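Cytochrome c family protein (Geobacter sulfurreducens, PDB 3OUQ) probably carries electrons, in a role linked to iron reduction, along covalently bound, interacting c-type hemes, six of them in this N-terminal fragment. Local coordinates at the heme c site. Coordinates in Å, arbitrary orientation; residue numbers count along the deposited sequence, not the author numbering.

The heme c site. Residues 89, 91, 97, 99, 103-104, 115, 126-129, 132, 138, 141-142, 146-148, 150, 152, 154, 156-158. With HEC (heme c), chain B; HEC (heme c), chain C.
Strands 87-89 and 97-99, short helices 101-104, 129-133 and 154-157, and the extended stretch Val127-Thr128 wrap two neighbouring c-type hemes, with Asn126 in a left-handed backbone conformation. HEC (chain B) is bis-histidine: His104 NE2 and His142 NE2 bind its iron from opposite faces, 174° apart. Thioethers from Cys138 and Cys141, the latter preceding His142 as in a CXXCH motif, fix its vinyl-derived carbons CAB and CAC. The His142 ring is held against rotation by ND1, which donates to a lone pair of Phe148 O at 2.9 Å, nearly in the ring plane; this bond may make the imidazole a stronger donor to iron. Ala147 CB covers one face of that imidazole, and CBC of HEC (chain C) lies over the other. Phe99, with CG anti to the backbone N (chi1 179°), stands edge-on to a pyrrole of HEC (chain B) and sets CE1 over the centre of the His104 ring. HEC (chain C) instead has His158 NE2 at 2.0 Å and Met129 SD at 2.3 Å from its FE, the methionine chain folded at chi2 and chi3 to present its sulfur. Cys154 and Cys157, in the CXXCH segment ending at His158, tether this porphyrin. Its propionates accept backbone N-H groups: Val127 N to O1D at 2.7 Å and Met129 N to O2A at 2.9 Å. Met132 CE and Ala97 CB each cap the same pyrrole. Tyr89 turns one face to methyl CMD of HEC (chain C), while its OH comes within 3.8 Å of CBB of HEC (chain B); an alanine here would probably loosen the packing between the two hemes. Cys157 SG, 3.7 Å from CHB of HEC (chain B), also bridges them, so the site holds two differently ligated hemes in close proximity, which probably lets electrons pass between them along the protein.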
loop_
_atom_site.group_PDB
_atom_site.type_symbol
_atom_site.label_atom_id
_atom_site.label_comp_id
_atom_site.label_asym_id
_atom_site.label_seq_id
_atom_site.Cartn_x
_atom_site.Cartn_y
_atom_site.Cartn_z
ATOM N N TYR A 89 -5.313 5.666 14.107
ATOM C CA TYR A 89 -6.728 5.479 13.819
ATOM C C TYR A 89 -7.555 6.115 14.932
ATOM O O TYR A 89 -7.294 5.894 16.123
ATOM C CB TYR A 89 -7.074 3.991 13.729
ATOM C CG TYR A 89 -6.488 3.280 12.541
ATOM C CD1 TYR A 89 -5.146 2.902 12.520
ATOM C CD2 TYR A 89 -7.280 2.976 11.433
ATOM C CE1 TYR A 89 -4.610 2.234 11.433
ATOM C CE2 TYR A 89 -6.749 2.312 10.337
ATOM C CZ TYR A 89 -5.417 1.945 10.349
ATOM O OH TYR A 89 -4.899 1.274 9.279
ATOM N N MET A 91 -11.544 7.010 16.470
ATOM C CA MET A 91 -12.924 6.552 16.479
ATOM C C MET A 91 -13.536 6.916 17.820
ATOM O O MET A 91 -12.815 7.270 18.761
ATOM C CB MET A 91 -12.983 5.033 16.278
ATOM C CG MET A 91 -11.630 4.302 16.323
ATOM S SD MET A 91 -10.762 4.399 17.910
ATOM C CE MET A 91 -9.104 4.103 17.402
ATOM N N ALA A 97 -5.986 4.010 17.861
ATOM C CA ALA A 97 -5.409 2.716 17.532
ATOM C C ALA A 97 -4.234 3.065 16.624
ATOM O O ALA A 97 -4.378 3.878 15.712
ATOM C CB ALA A 97 -6.421 1.863 16.788
ATOM N N PHE A 99 -1.083 1.728 14.042
ATOM C CA PHE A 99 -0.429 0.671 13.290
ATOM C C PHE A 99 0.987 1.093 12.908
ATOM O O PHE A 99 1.201 2.167 12.355
ATOM C CB PHE A 99 -1.171 0.324 12.006
ATOM C CG PHE A 99 -0.489 -0.751 11.215
ATOM C CD1 PHE A 99 -0.657 -2.087 11.548
ATOM C CD2 PHE A 99 0.411 -0.426 10.210
ATOM C CE1 PHE A 99 0.056 -3.080 10.896
ATOM C CE2 PHE A 99 1.131 -1.418 9.552
ATOM C CZ PHE A 99 0.954 -2.749 9.902
ATOM N N VAL A 103 7.081 -2.571 13.644
ATOM C CA VAL A 103 6.684 -3.748 14.393
ATOM C C VAL A 103 6.322 -4.903 13.467
ATOM O O VAL A 103 6.836 -6.003 13.622
ATOM C CB VAL A 103 5.465 -3.445 15.308
ATOM C CG1 VAL A 103 4.880 -4.739 15.855
ATOM C CG2 VAL A 103 5.883 -2.550 16.454
ATOM N N HIS A 104 5.468 -4.643 12.483
ATOM C CA HIS A 104 5.012 -5.693 11.583
ATOM C C HIS A 104 5.880 -6.255 10.480
ATOM O O HIS A 104 6.007 -7.474 10.357
ATOM C CB HIS A 104 3.682 -5.286 10.978
ATOM C CG HIS A 104 2.590 -5.192 11.988
ATOM N ND1 HIS A 104 2.428 -4.131 12.848
ATOM C CD2 HIS A 104 1.638 -6.095 12.330
ATOM C CE1 HIS A 104 1.413 -4.421 13.667
ATOM N NE2 HIS A 104 0.901 -5.605 13.390
ATOM N N CYS A 115 -0.570 -7.892 3.108
ATOM C CA CYS A 115 -1.646 -7.008 3.498
ATOM C C CYS A 115 -2.095 -6.187 2.307
ATOM O O CYS A 115 -3.254 -6.230 1.901
ATOM C CB CYS A 115 -1.186 -6.069 4.613
ATOM S SG CYS A 115 -0.489 -6.896 6.076
ATOM N N ASN A 126 -12.987 2.389 7.836
ATOM C CA ASN A 126 -13.590 2.406 9.169
ATOM C C ASN A 126 -14.179 1.041 9.520
ATOM O O ASN A 126 -15.368 0.928 9.832
ATOM C CB ASN A 126 -14.696 3.463 9.255
ATOM C CG ASN A 126 -14.194 4.857 8.958
ATOM O OD1 ASN A 126 -13.174 5.294 9.501
ATOM N ND2 ASN A 126 -14.911 5.571 8.096
ATOM N N VAL A 127 -13.356 -0.001 9.462
ATOM C CA VAL A 127 -13.843 -1.328 9.794
ATOM C C VAL A 127 -14.062 -1.373 11.293
ATOM O O VAL A 127 -13.328 -0.749 12.055
ATOM C CB VAL A 127 -12.836 -2.414 9.404
ATOM C CG1 VAL A 127 -12.454 -2.264 7.944
ATOM C CG2 VAL A 127 -11.621 -2.326 10.288
ATOM N N THR A 128 -15.079 -2.110 11.715
ATOM C CA THR A 128 -15.402 -2.230 13.128
ATOM C C THR A 128 -14.742 -3.471 13.734
ATOM O O THR A 128 -14.245 -4.335 13.006
ATOM C CB THR A 128 -16.916 -2.344 13.311
ATOM O OG1 THR A 128 -17.369 -3.588 12.761
ATOM C CG2 THR A 128 -17.609 -1.215 12.598
ATOM N N MET A 129 -14.730 -3.560 15.062
ATOM C CA MET A 129 -14.149 -4.724 15.721
ATOM C C MET A 129 -14.967 -5.961 15.337
ATOM O O MET A 129 -14.431 -7.061 15.205
ATOM C CB MET A 129 -14.153 -4.544 17.241
ATOM C CG MET A 129 -13.393 -3.318 17.716
ATOM S SD MET A 129 -11.779 -3.166 16.926
ATOM C CE MET A 129 -11.163 -4.663 17.270
ATOM N N MET A 132 -13.680 -7.123 12.211
ATOM C CA MET A 132 -12.322 -7.607 12.378
ATOM C C MET A 132 -12.419 -9.050 12.863
ATOM O O MET A 132 -11.589 -9.892 12.522
ATOM C CB MET A 132 -11.553 -6.752 13.391
ATOM C CG MET A 132 -11.316 -5.324 12.940
ATOM S SD MET A 132 -9.785 -4.623 13.601
ATOM C CE MET A 132 -9.722 -3.099 12.727
ATOM N N CYS A 138 -7.458 -5.859 10.569
ATOM C CA CYS A 138 -6.545 -6.424 11.557
ATOM C C CYS A 138 -6.876 -7.883 11.866
ATOM O O CYS A 138 -5.982 -8.694 12.118
ATOM C CB CYS A 138 -6.588 -5.595 12.848
ATOM S SG CYS A 138 -6.063 -3.849 12.688
ATOM N N CYS A 141 -5.320 -11.472 10.850
ATOM C CA CYS A 141 -4.177 -12.107 11.514
ATOM C C CYS A 141 -4.260 -12.106 13.028
ATOM O O CYS A 141 -3.596 -12.903 13.683
ATOM C CB CYS A 141 -2.874 -11.414 11.149
ATOM S SG CYS A 141 -2.607 -11.130 9.379
ATOM N N HIS A 142 -5.035 -11.182 13.585
ATOM C CA HIS A 142 -5.195 -11.081 15.034
ATOM C C HIS A 142 -6.428 -11.871 15.439
ATOM O O HIS A 142 -7.489 -11.310 15.708
ATOM C CB HIS A 142 -5.316 -9.609 15.426
ATOM C CG HIS A 142 -4.006 -8.885 15.416
ATOM N ND1 HIS A 142 -3.089 -8.934 16.444
ATOM C CD2 HIS A 142 -3.426 -8.139 14.443
ATOM C CE1 HIS A 142 -2.010 -8.240 16.073
ATOM N NE2 HIS A 142 -2.162 -7.738 14.864
ATOM N N MET A 146 -2.637 -16.665 14.283
ATOM C CA MET A 146 -1.484 -15.901 13.823
ATOM C C MET A 146 -0.942 -14.963 14.899
ATOM O O MET A 146 0.197 -15.103 15.344
ATOM C CB MET A 146 -1.889 -15.093 12.588
ATOM C CG MET A 146 -1.027 -15.327 11.365
ATOM S SD MET A 146 0.141 -13.993 11.117
ATOM C CE MET A 146 1.253 -14.314 12.484
ATOM N N ALA A 147 -1.767 -14.004 15.309
ATOM C CA ALA A 147 -1.387 -13.031 16.325
ATOM C C ALA A 147 -2.491 -12.924 17.367
ATOM O O ALA A 147 -3.589 -13.445 17.166
ATOM C CB ALA A 147 -1.146 -11.684 15.682
ATOM N N PHE A 148 -2.209 -12.235 18.473
ATOM C CA PHE A 148 -3.198 -12.103 19.528
ATOM C C PHE A 148 -4.545 -11.639 19.004
ATOM O O PHE A 148 -4.630 -10.753 18.151
ATOM C CB PHE A 148 -2.686 -11.185 20.640
ATOM C CG PHE A 148 -2.348 -9.792 20.198
ATOM C CD1 PHE A 148 -3.349 -8.854 19.961
ATOM C CD2 PHE A 148 -1.020 -9.389 20.107
ATOM C CE1 PHE A 148 -3.032 -7.530 19.647
ATOM C CE2 PHE A 148 -0.691 -8.074 19.796
ATOM C CZ PHE A 148 -1.701 -7.142 19.568
ATOM N N VAL A 150 -8.284 -10.092 18.419
ATOM C CA VAL A 150 -8.813 -8.746 18.418
ATOM C C VAL A 150 -10.013 -8.706 19.377
ATOM O O VAL A 150 -10.488 -7.632 19.763
ATOM C CB VAL A 150 -9.242 -8.373 16.985
ATOM C CG1 VAL A 150 -10.570 -9.028 16.633
ATOM C CG2 VAL A 150 -9.301 -6.896 16.840
ATOM N N GLY A 152 -10.621 -8.736 22.451
ATOM C CA GLY A 152 -9.957 -8.521 23.719
ATOM C C GLY A 152 -8.608 -7.921 23.365
ATOM O O GLY A 152 -8.362 -7.615 22.201
ATOM N N CYS A 154 -7.715 -5.136 23.797
ATOM C CA CYS A 154 -7.992 -3.748 23.409
ATOM C C CYS A 154 -6.836 -2.786 23.641
ATOM O O CYS A 154 -6.510 -1.961 22.785
ATOM C CB CYS A 154 -9.197 -3.209 24.178
ATOM S SG CYS A 154 -10.670 -4.269 24.176
ATOM N N LYS A 156 -3.698 -3.363 23.793
ATOM C CA LYS A 156 -2.491 -3.620 23.023
ATOM C C LYS A 156 -2.497 -2.809 21.739
ATOM O O LYS A 156 -1.439 -2.528 21.182
ATOM C CB LYS A 156 -2.351 -5.112 22.704
ATOM C CG LYS A 156 -1.708 -5.912 23.826
ATOM C CD LYS A 156 -1.590 -7.389 23.491
ATOM C CE LYS A 156 -0.794 -8.141 24.564
ATOM N NZ LYS A 156 -0.710 -9.617 24.307
ATOM N N CYS A 157 -3.680 -2.416 21.280
ATOM C CA CYS A 157 -3.785 -1.628 20.054
ATOM C C CYS A 157 -4.309 -0.216 20.308
ATOM O O CYS A 157 -3.880 0.740 19.665
ATOM C CB CYS A 157 -4.702 -2.323 19.046
ATOM S SG CYS A 157 -4.141 -3.954 18.458
ATOM N N HIS A 158 -5.244 -0.087 21.242
ATOM C CA HIS A 158 -5.824 1.209 21.555
ATOM C C HIS A 158 -5.147 1.880 22.754
ATOM O O HIS A 158 -4.745 1.223 23.717
ATOM C CB HIS A 158 -7.322 1.045 21.802
ATOM C CG HIS A 158 -8.097 0.648 20.583
ATOM N ND1 HIS A 158 -8.668 1.543 19.702
ATOM C CD2 HIS A 158 -8.404 -0.585 20.105
ATOM C CE1 HIS A 158 -9.295 0.839 18.748
ATOM N NE2 HIS A 158 -9.162 -0.458 18.949
HETATM FE FE HEC B . -0.616 -6.732 14.032
HETATM C CHA HEC B . 1.644 -7.529 16.399
HETATM C CHB HEC B . -1.572 -3.994 15.836
HETATM C CHC HEC B . -2.695 -5.814 11.481
HETATM C CHD HEC B . 0.264 -9.536 12.294
HETATM N NA HEC B . -0.098 -5.934 15.761
HETATM C C1A HEC B . 0.891 -6.378 16.596
HETATM C C2A HEC B . 1.000 -5.550 17.770
HETATM C C3A HEC B . 0.085 -4.553 17.633
HETATM C C4A HEC B . -0.604 -4.811 16.381
HETATM C CMA HEC B . -0.161 -3.400 18.606
HETATM C CAA HEC B . 1.954 -5.796 18.936
HETATM C CBA HEC B . 3.054 -4.768 18.781
HETATM C CGA HEC B . 4.115 -4.893 19.843
HETATM O O1A HEC B . 3.742 -5.137 21.013
HETATM O O2A HEC B . 5.315 -4.736 19.513
HETATM N NB HEC B . -1.823 -5.226 13.706
HETATM C C1B HEC B . -2.146 -4.208 14.588
HETATM C C2B HEC B . -3.168 -3.344 14.024
HETATM C C3B HEC B . -3.485 -3.849 12.811
HETATM C C4B HEC B . -2.615 -5.000 12.603
HETATM C CMB HEC B . -3.696 -2.042 14.617
HETATM C CAB HEC B . -4.561 -3.335 11.854
HETATM C CBB HEC B . -4.416 -1.935 11.312
HETATM N NC HEC B . -1.095 -7.499 12.281
HETATM C C1C HEC B . -2.010 -7.008 11.346
HETATM C C2C HEC B . -2.185 -7.973 10.254
HETATM C C3C HEC B . -1.336 -8.995 10.516
HETATM C C4C HEC B . -0.661 -8.698 11.736
HETATM C CMC HEC B . -3.117 -7.822 9.062
HETATM C CAC HEC B . -1.081 -10.249 9.737
HETATM C CBC HEC B . -0.358 -9.986 8.434
HETATM N ND HEC B . 0.605 -8.251 14.317
HETATM C C1D HEC B . 0.845 -9.334 13.506
HETATM C C2D HEC B . 1.899 -10.189 14.036
HETATM C C3D HEC B . 2.252 -9.677 15.224
HETATM C C4D HEC B . 1.487 -8.431 15.367
HETATM C CMD HEC B . 2.581 -11.347 13.328
HETATM C CAD HEC B . 3.140 -10.379 16.230
HETATM C CBD HEC B . 2.379 -10.710 17.509
HETATM C CGD HEC B . 3.201 -11.529 18.493
HETATM O O1D HEC B . 3.558 -12.683 18.157
HETATM O O2D HEC B . 3.490 -11.018 19.602
HETATM FE FE HEC C . -10.379 -1.769 18.039
HETATM C CHA HEC C . -11.591 0.241 15.615
HETATM C CHB HEC C . -12.773 -0.545 20.207
HETATM C CHC HEC C . -9.464 -4.135 20.335
HETATM C CHD HEC C . -7.464 -2.154 16.320
HETATM N NA HEC C . -11.885 -0.478 17.914
HETATM C C1A HEC C . -12.330 0.158 16.776
HETATM C C2A HEC C . -13.505 0.943 17.030
HETATM C C3A HEC C . -13.724 0.886 18.351
HETATM C C4A HEC C . -12.742 -0.027 18.915
HETATM C CMA HEC C . -14.780 1.706 19.077
HETATM C CAA HEC C . -14.430 1.566 16.018
HETATM C CBA HEC C . -15.310 0.536 15.316
HETATM C CGA HEC C . -16.258 -0.174 16.270
HETATM O O1A HEC C . -16.989 0.532 16.996
HETATM O O2A HEC C . -16.276 -1.426 16.293
HETATM N NB HEC C . -11.042 -2.298 19.837
HETATM C C1B HEC C . -12.032 -1.671 20.607
HETATM C C2B HEC C . -12.272 -2.438 21.815
HETATM C C3B HEC C . -11.462 -3.506 21.785
HETATM C C4B HEC C . -10.616 -3.372 20.616
HETATM C CMB HEC C . -13.246 -2.128 22.933
HETATM C CAB HEC C . -11.616 -4.696 22.721
HETATM C CBB HEC C . -12.132 -5.978 22.086
HETATM N NC HEC C . -8.879 -3.028 18.201
HETATM C C1C HEC C . -8.644 -3.982 19.189
HETATM C C2C HEC C . -7.443 -4.734 18.882
HETATM C C3C HEC C . -6.868 -4.180 17.800
HETATM C C4C HEC C . -7.760 -3.098 17.364
HETATM C CMC HEC C . -6.897 -5.932 19.613
HETATM C CAC HEC C . -5.452 -4.435 17.311
HETATM C CBC HEC C . -5.262 -5.754 16.596
HETATM N ND HEC C . -9.643 -1.049 16.368
HETATM C C1D HEC C . -8.356 -1.176 15.869
HETATM C C2D HEC C . -8.217 -0.386 14.668
HETATM C C3D HEC C . -9.424 0.147 14.410
HETATM C C4D HEC C . -10.302 -0.268 15.456
HETATM C CMD HEC C . -6.983 -0.149 13.825
HETATM C CAD HEC C . -9.867 1.041 13.266
HETATM C CBD HEC C . -9.964 0.305 11.960
HETATM C CGD HEC C . -10.768 1.062 10.937
HETATM O O1D HEC C . -10.796 0.633 9.767
HETATM O O2D HEC C . -11.383 2.084 11.306
#